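Local coordinates for probable transcriptional regulatory protein, Rv1404 (Mycobacterium tuberculosis, PDB 2NYX), which probably binds DNA as a dimeric MarR-family winged helix-turn-helix regulator of transcription, at the interface of chains A and B. Sequence-based numbering; all coordinates share one arbitrary frame. Chains: chain A/B, Probable transcriptional regulatory protein, Rv1404.

Contact 1: the interface of chains A and B. Residues chain A 29, 32-33, 36-37; chain B 45-46, 49.
B:Ile45 and B:Pro46, the first residues of helix 45-57 in chain B, rest on helix 14-39 of chain A in an apolar part of the dimer interface. In B:Ile45, CB already faces the tip of A:Ile36, with CD1 of that residue 4.3 Å from it. The CG2 methyl branches off opposite the backbone N and descends to the chain A helix, coming within 3.8 Å of the backbone N of A:Ala33. A:Val29 brings CG1 to the same methyl at 3.9 Å, the two side chains crossing obliquely. The other branch, CG1 to CD1, turns away from A:Ala33, and its terminal CD1 lies 4.4 Å from CD1 of A:Ile36. B:Pro46 lays its ring alongside the next turn, with CG 3.8 Å from CB of A:Ala37 and CA close to A:Ala33. The two small alanines probably let the start of the chain B helix come near the chain A backbone. B:Arg49 adds the aliphatic root of its side chain; the chain bends at chi2 (58°), and its guanidinium lies away from A:Ala33. The CB atoms of B:Arg49 and A:Ala33 meet at 3.7 Å.

Contact 2: the interface of chains A and B. Residues chain A 124, 128, 136, 139; chain B 14, 17-18, 21.
Helices 107-129 and 133-149 of chain A meet helix 16-24 of chain B, so that terminal segments of the two chains pack together as is usual in MarR dimers; the approach of B:Val14, in the loop before that helix and after a cis peptide bond, is doubtful. A:Val128 reaches chain B with both branches: CG1 lies beside CG2 of B:Ile17 at 3.9 Å, and CG2 comes to CD2 of B:Leu21 at 3.6 Å. One turn earlier, A:Ile124 presses its CG2 against the CG2 methyl of B:Thr18, also at 3.6 Å. From the second chain A helix, A:Arg136 contributes its CB to CG2 of B:Ile17. The rest of this arginine runs extended from CG to NE, and NE donates to the backbone O of A:Val128 at 2.8 Å. That bond comes from above the carbonyl plane and ties the two chain A helices together behind the apolar contact; a weak bond from NH2 to the same oxygen accompanies it. B:Leu21 has an unusual shape, its CD1 nearly eclipsing CA (chi2 16°), which suggests strain or an imperfect fit. It meets A:Leu139 at about a right angle, and the two CD1 methyls are 3.4 Å apart, tighter than usual, perhaps for the same reason.

Contact 3: the interface of chains A and B. Residues chain A 24-26, 29; chain B 28, 32, 120, 124.
A:Ser25 on helix 14-39 and B:Ser32 on helix 26-39 both have ordinary helical backbones, and their CA atoms come within 6.5 Å. Small side chains at this meeting point probably allow the close approach: CB of A:Ser25 lies 3.4 Å from OG of B:Ser32, and on another side it touches CD2 of B:Leu28 at 3.7 Å. CG2 of A:Val29, the branch beside its backbone N, packs against CB of B:Ser32. The B:Ser32 hydroxyl is itself turned back into its own helix, donating from OG to the backbone O of B:Leu28 at 2.8 Å, from above that carbonyl plane. B:Arg120 comes in from helix 107-128 of chain B and bends at chi3 (-54°), carrying its guanidinium over B:Ser32, whose CB sits 3.5 Å from the plane beneath its centre. B:Ser32 thus covers one face of the flat group, and A:Ser25 meets its edge. NE of A:Arg26, a group of like charge, lies 5.5 Å from NH1 of B:Arg120 without touching it. The hydroxyl of A:Ser25 stands between its backbone N and carbonyl carbon (chi1 74°) and accepts a long but nearly straight bond from NH1 of B:Arg120 in the guanidinium plane, at 3.3 Å and 167°.

Contact 1: the interface of chains A and B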
# COMPACT_ATOMS: atom_id res chain seq x y z
N VAL A 29 -1.62 -3.59 0.60
CA VAL A 29 -0.19 -3.25 0.54
C VAL A 29 0.56 -4.17 -0.41
O VAL A 29 1.37 -3.70 -1.22
CB VAL A 29 0.47 -3.23 1.93
CG1 VAL A 29 1.97 -3.17 1.80
CG2 VAL A 29 -0.01 -2.03 2.71
N SER A 32 -0.22 -2.99 -3.83
CA SER A 32 0.51 -1.76 -4.11
C SER A 32 2.01 -1.99 -4.30
O SER A 32 2.60 -1.43 -5.22
CB SER A 32 0.27 -0.74 -3.00
OG SER A 32 -1.11 -0.49 -2.88
N ALA A 33 2.61 -2.82 -3.45
CA ALA A 33 4.03 -3.14 -3.55
C ALA A 33 4.38 -3.74 -4.91
O ALA A 33 5.33 -3.29 -5.57
CB ALA A 33 4.44 -4.07 -2.44
N ILE A 36 3.86 -0.68 -7.52
CA ILE A 36 4.85 0.37 -7.46
C ILE A 36 6.22 -0.11 -7.96
O ILE A 36 6.84 0.54 -8.80
CB ILE A 36 4.94 0.96 -6.04
CG1 ILE A 36 3.59 1.58 -5.66
CG2 ILE A 36 6.02 2.02 -5.96
CD1 ILE A 36 3.39 1.73 -4.16
N ALA A 37 6.67 -1.26 -7.45
CA ALA A 37 7.97 -1.83 -7.76
C ALA A 37 8.15 -2.17 -9.24
O ALA A 37 9.24 -2.03 -9.78
CB ALA A 37 8.21 -3.06 -6.91
N ILE B 45 7.27 0.93 0.24
CA ILE B 45 6.20 -0.06 0.35
C ILE B 45 6.61 -1.47 -0.12
O ILE B 45 6.33 -2.45 0.59
CB ILE B 45 4.85 0.43 -0.30
CG1 ILE B 45 4.24 1.55 0.56
CG2 ILE B 45 3.88 -0.73 -0.51
CD1 ILE B 45 2.84 2.00 0.17
N PRO B 46 7.26 -1.59 -1.30
CA PRO B 46 7.83 -2.90 -1.68
C PRO B 46 8.80 -3.47 -0.63
O PRO B 46 8.76 -4.66 -0.30
CB PRO B 46 8.56 -2.59 -2.99
CG PRO B 46 7.82 -1.41 -3.56
CD PRO B 46 7.48 -0.58 -2.36
N ARG B 49 6.72 -4.82 2.31
CA ARG B 49 6.09 -6.08 1.92
C ARG B 49 7.08 -7.26 2.01
O ARG B 49 6.74 -8.32 2.54
CB ARG B 49 5.46 -5.96 0.53
CG ARG B 49 4.74 -7.21 0.04
CD ARG B 49 3.64 -7.63 1.01
NE ARG B 49 3.15 -8.99 0.76
CZ ARG B 49 2.20 -9.58 1.47
NH1 ARG B 49 1.62 -8.93 2.47
NH2 ARG B 49 1.82 -10.81 1.19

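Contact 2: the interface of chains A and B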
# COMPACT_ATOMS: atom_id res chain seq x y z
N ILE A 124 -6.15 -6.63 -8.54
CA ILE A 124 -7.43 -6.64 -7.85
C ILE A 124 -8.45 -7.50 -8.60
O ILE A 124 -9.11 -8.36 -8.00
CB ILE A 124 -7.98 -5.22 -7.62
CG1 ILE A 124 -7.28 -4.58 -6.43
CG2 ILE A 124 -9.49 -5.25 -7.37
CD1 ILE A 124 -7.74 -3.16 -6.14
N VAL A 128 -10.55 -10.67 -7.39
CA VAL A 128 -12.01 -10.56 -7.42
C VAL A 128 -12.69 -11.67 -8.22
O VAL A 128 -13.77 -12.12 -7.85
CB VAL A 128 -12.43 -9.15 -7.90
CG1 VAL A 128 -13.86 -9.14 -8.42
CG2 VAL A 128 -12.26 -8.16 -6.78
N ARG A 136 -17.93 -10.17 -3.42
CA ARG A 136 -17.42 -8.98 -4.07
C ARG A 136 -18.20 -7.75 -3.62
O ARG A 136 -17.61 -6.76 -3.19
CB ARG A 136 -17.52 -9.12 -5.58
CG ARG A 136 -16.79 -10.29 -6.16
CD ARG A 136 -17.10 -10.36 -7.62
NE ARG A 136 -16.42 -11.47 -8.28
CZ ARG A 136 -16.83 -12.00 -9.42
NH1 ARG A 136 -17.92 -11.55 -10.03
NH2 ARG A 136 -16.15 -13.01 -9.96
N LEU A 139 -17.69 -6.76 -0.08
CA LEU A 139 -16.37 -6.17 0.11
C LEU A 139 -16.37 -4.67 -0.19
O LEU A 139 -15.82 -3.88 0.57
CB LEU A 139 -15.34 -6.92 -0.75
CG LEU A 139 -13.83 -6.93 -0.44
CD1 LEU A 139 -13.07 -6.13 -1.46
CD2 LEU A 139 -13.47 -6.49 0.98
N VAL B 14 -16.83 -7.94 -13.13
CA VAL B 14 -15.35 -7.88 -12.87
C VAL B 14 -14.88 -6.87 -11.77
O VAL B 14 -14.79 -7.30 -10.62
CB VAL B 14 -14.33 -8.25 -14.00
CG1 VAL B 14 -12.93 -8.33 -13.41
CG2 VAL B 14 -14.68 -9.60 -14.62
N ILE B 17 -16.76 -3.81 -10.28
CA ILE B 17 -16.48 -4.12 -8.89
C ILE B 17 -15.06 -3.67 -8.55
O ILE B 17 -14.84 -3.03 -7.52
CB ILE B 17 -16.67 -5.63 -8.58
CG1 ILE B 17 -18.16 -6.00 -8.52
CG2 ILE B 17 -15.96 -6.04 -7.28
CD1 ILE B 17 -18.90 -5.48 -7.28
N THR B 18 -14.12 -3.98 -9.45
CA THR B 18 -12.72 -3.61 -9.30
C THR B 18 -12.55 -2.11 -9.21
O THR B 18 -11.81 -1.62 -8.37
CB THR B 18 -11.84 -4.19 -10.43
OG1 THR B 18 -11.69 -5.59 -10.24
CG2 THR B 18 -10.45 -3.57 -10.42
N LEU B 21 -13.71 -0.79 -6.05
CA LEU B 21 -12.70 -1.18 -5.08
C LEU B 21 -11.47 -0.28 -5.04
O LEU B 21 -10.85 -0.13 -4.00
CB LEU B 21 -12.28 -2.62 -5.34
CG LEU B 21 -12.67 -3.78 -4.42
CD1 LEU B 21 -13.81 -3.48 -3.45
CD2 LEU B 21 -12.96 -5.01 -5.27

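Contact 3: the interface of chains A and B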
# COMPACT_ATOMS: atom_id res chain seq x y z
N ALA A 24 -6.89 -7.51 5.55
CA ALA A 24 -7.23 -6.87 4.27
C ALA A 24 -6.25 -5.76 3.90
O ALA A 24 -5.91 -5.61 2.73
CB ALA A 24 -8.65 -6.32 4.28
N SER A 25 -5.79 -5.01 4.90
CA SER A 25 -4.84 -3.92 4.66
C SER A 25 -3.48 -4.43 4.18
O SER A 25 -2.81 -3.77 3.37
CB SER A 25 -4.69 -3.06 5.92
OG SER A 25 -3.92 -3.73 6.89
N ARG A 26 -3.07 -5.60 4.69
CA ARG A 26 -1.87 -6.28 4.23
C ARG A 26 -1.97 -6.74 2.78
O ARG A 26 -0.99 -6.69 2.04
CB ARG A 26 -1.56 -7.48 5.11
CG ARG A 26 -0.95 -7.11 6.42
CD ARG A 26 -0.32 -8.30 7.07
NE ARG A 26 0.44 -7.90 8.24
CZ ARG A 26 1.10 -8.74 9.02
NH1 ARG A 26 1.07 -10.03 8.75
NH2 ARG A 26 1.76 -8.29 10.07
N VAL A 29 -1.62 -3.59 0.60
CA VAL A 29 -0.19 -3.25 0.54
C VAL A 29 0.56 -4.17 -0.41
O VAL A 29 1.37 -3.70 -1.22
CB VAL A 29 0.47 -3.23 1.93
CG1 VAL A 29 1.97 -3.17 1.80
CG2 VAL A 29 -0.01 -2.03 2.71
N LEU B 28 -7.99 2.91 3.60
CA LEU B 28 -7.24 1.83 4.23
C LEU B 28 -5.80 1.88 3.77
O LEU B 28 -4.88 1.74 4.59
CB LEU B 28 -7.84 0.47 3.89
CG LEU B 28 -8.12 -0.47 5.07
CD1 LEU B 28 -8.13 -1.93 4.61
CD2 LEU B 28 -7.17 -0.28 6.26
N SER B 32 -2.46 2.43 5.89
CA SER B 32 -1.38 1.46 5.81
C SER B 32 -0.06 2.15 5.49
O SER B 32 0.94 1.92 6.17
CB SER B 32 -1.69 0.39 4.78
OG SER B 32 -2.93 -0.25 5.07
N ARG B 120 -0.99 0.45 13.00
CA ARG B 120 -2.07 0.44 12.03
C ARG B 120 -3.34 -0.13 12.66
O ARG B 120 -4.44 0.37 12.41
CB ARG B 120 -1.67 -0.36 10.79
CG ARG B 120 -2.66 -0.24 9.62
CD ARG B 120 -2.29 -1.18 8.49
NE ARG B 120 -0.91 -0.96 8.07
CZ ARG B 120 -0.24 -1.72 7.22
NH1 ARG B 120 -0.80 -2.78 6.66
NH2 ARG B 120 1.01 -1.41 6.93
N ILE B 124 -7.05 1.53 12.93
CA ILE B 124 -8.19 0.85 12.35
C ILE B 124 -9.33 0.77 13.35
O ILE B 124 -10.46 1.15 13.03
CB ILE B 124 -7.83 -0.53 11.73
CG1 ILE B 124 -7.01 -0.31 10.45
CG2 ILE B 124 -9.09 -1.37 11.44
CD1 ILE B 124 -6.42 -1.60 9.82

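Contacts 1 and 3 lie about 12 Å apart between C-alpha centres and share A:Val29, which points one methyl into each; contact 2 is about 19 Å from contact 1 and 17 Å from contact 3. Helix 14-39 of chain A serves contacts 1 and 3, its C-terminal helices contact 2; chain B answers with helix 45-57 in contact 1, helix 16-24 in contact 2, and helices 26-39 and 107-128 in contact 3. Contacts spread over several N- and C-terminal helices, the usual MarR dimerisation region, probably help set the spacing of the two DNA-binding lobes. The chains do not pair as an exact two-fold.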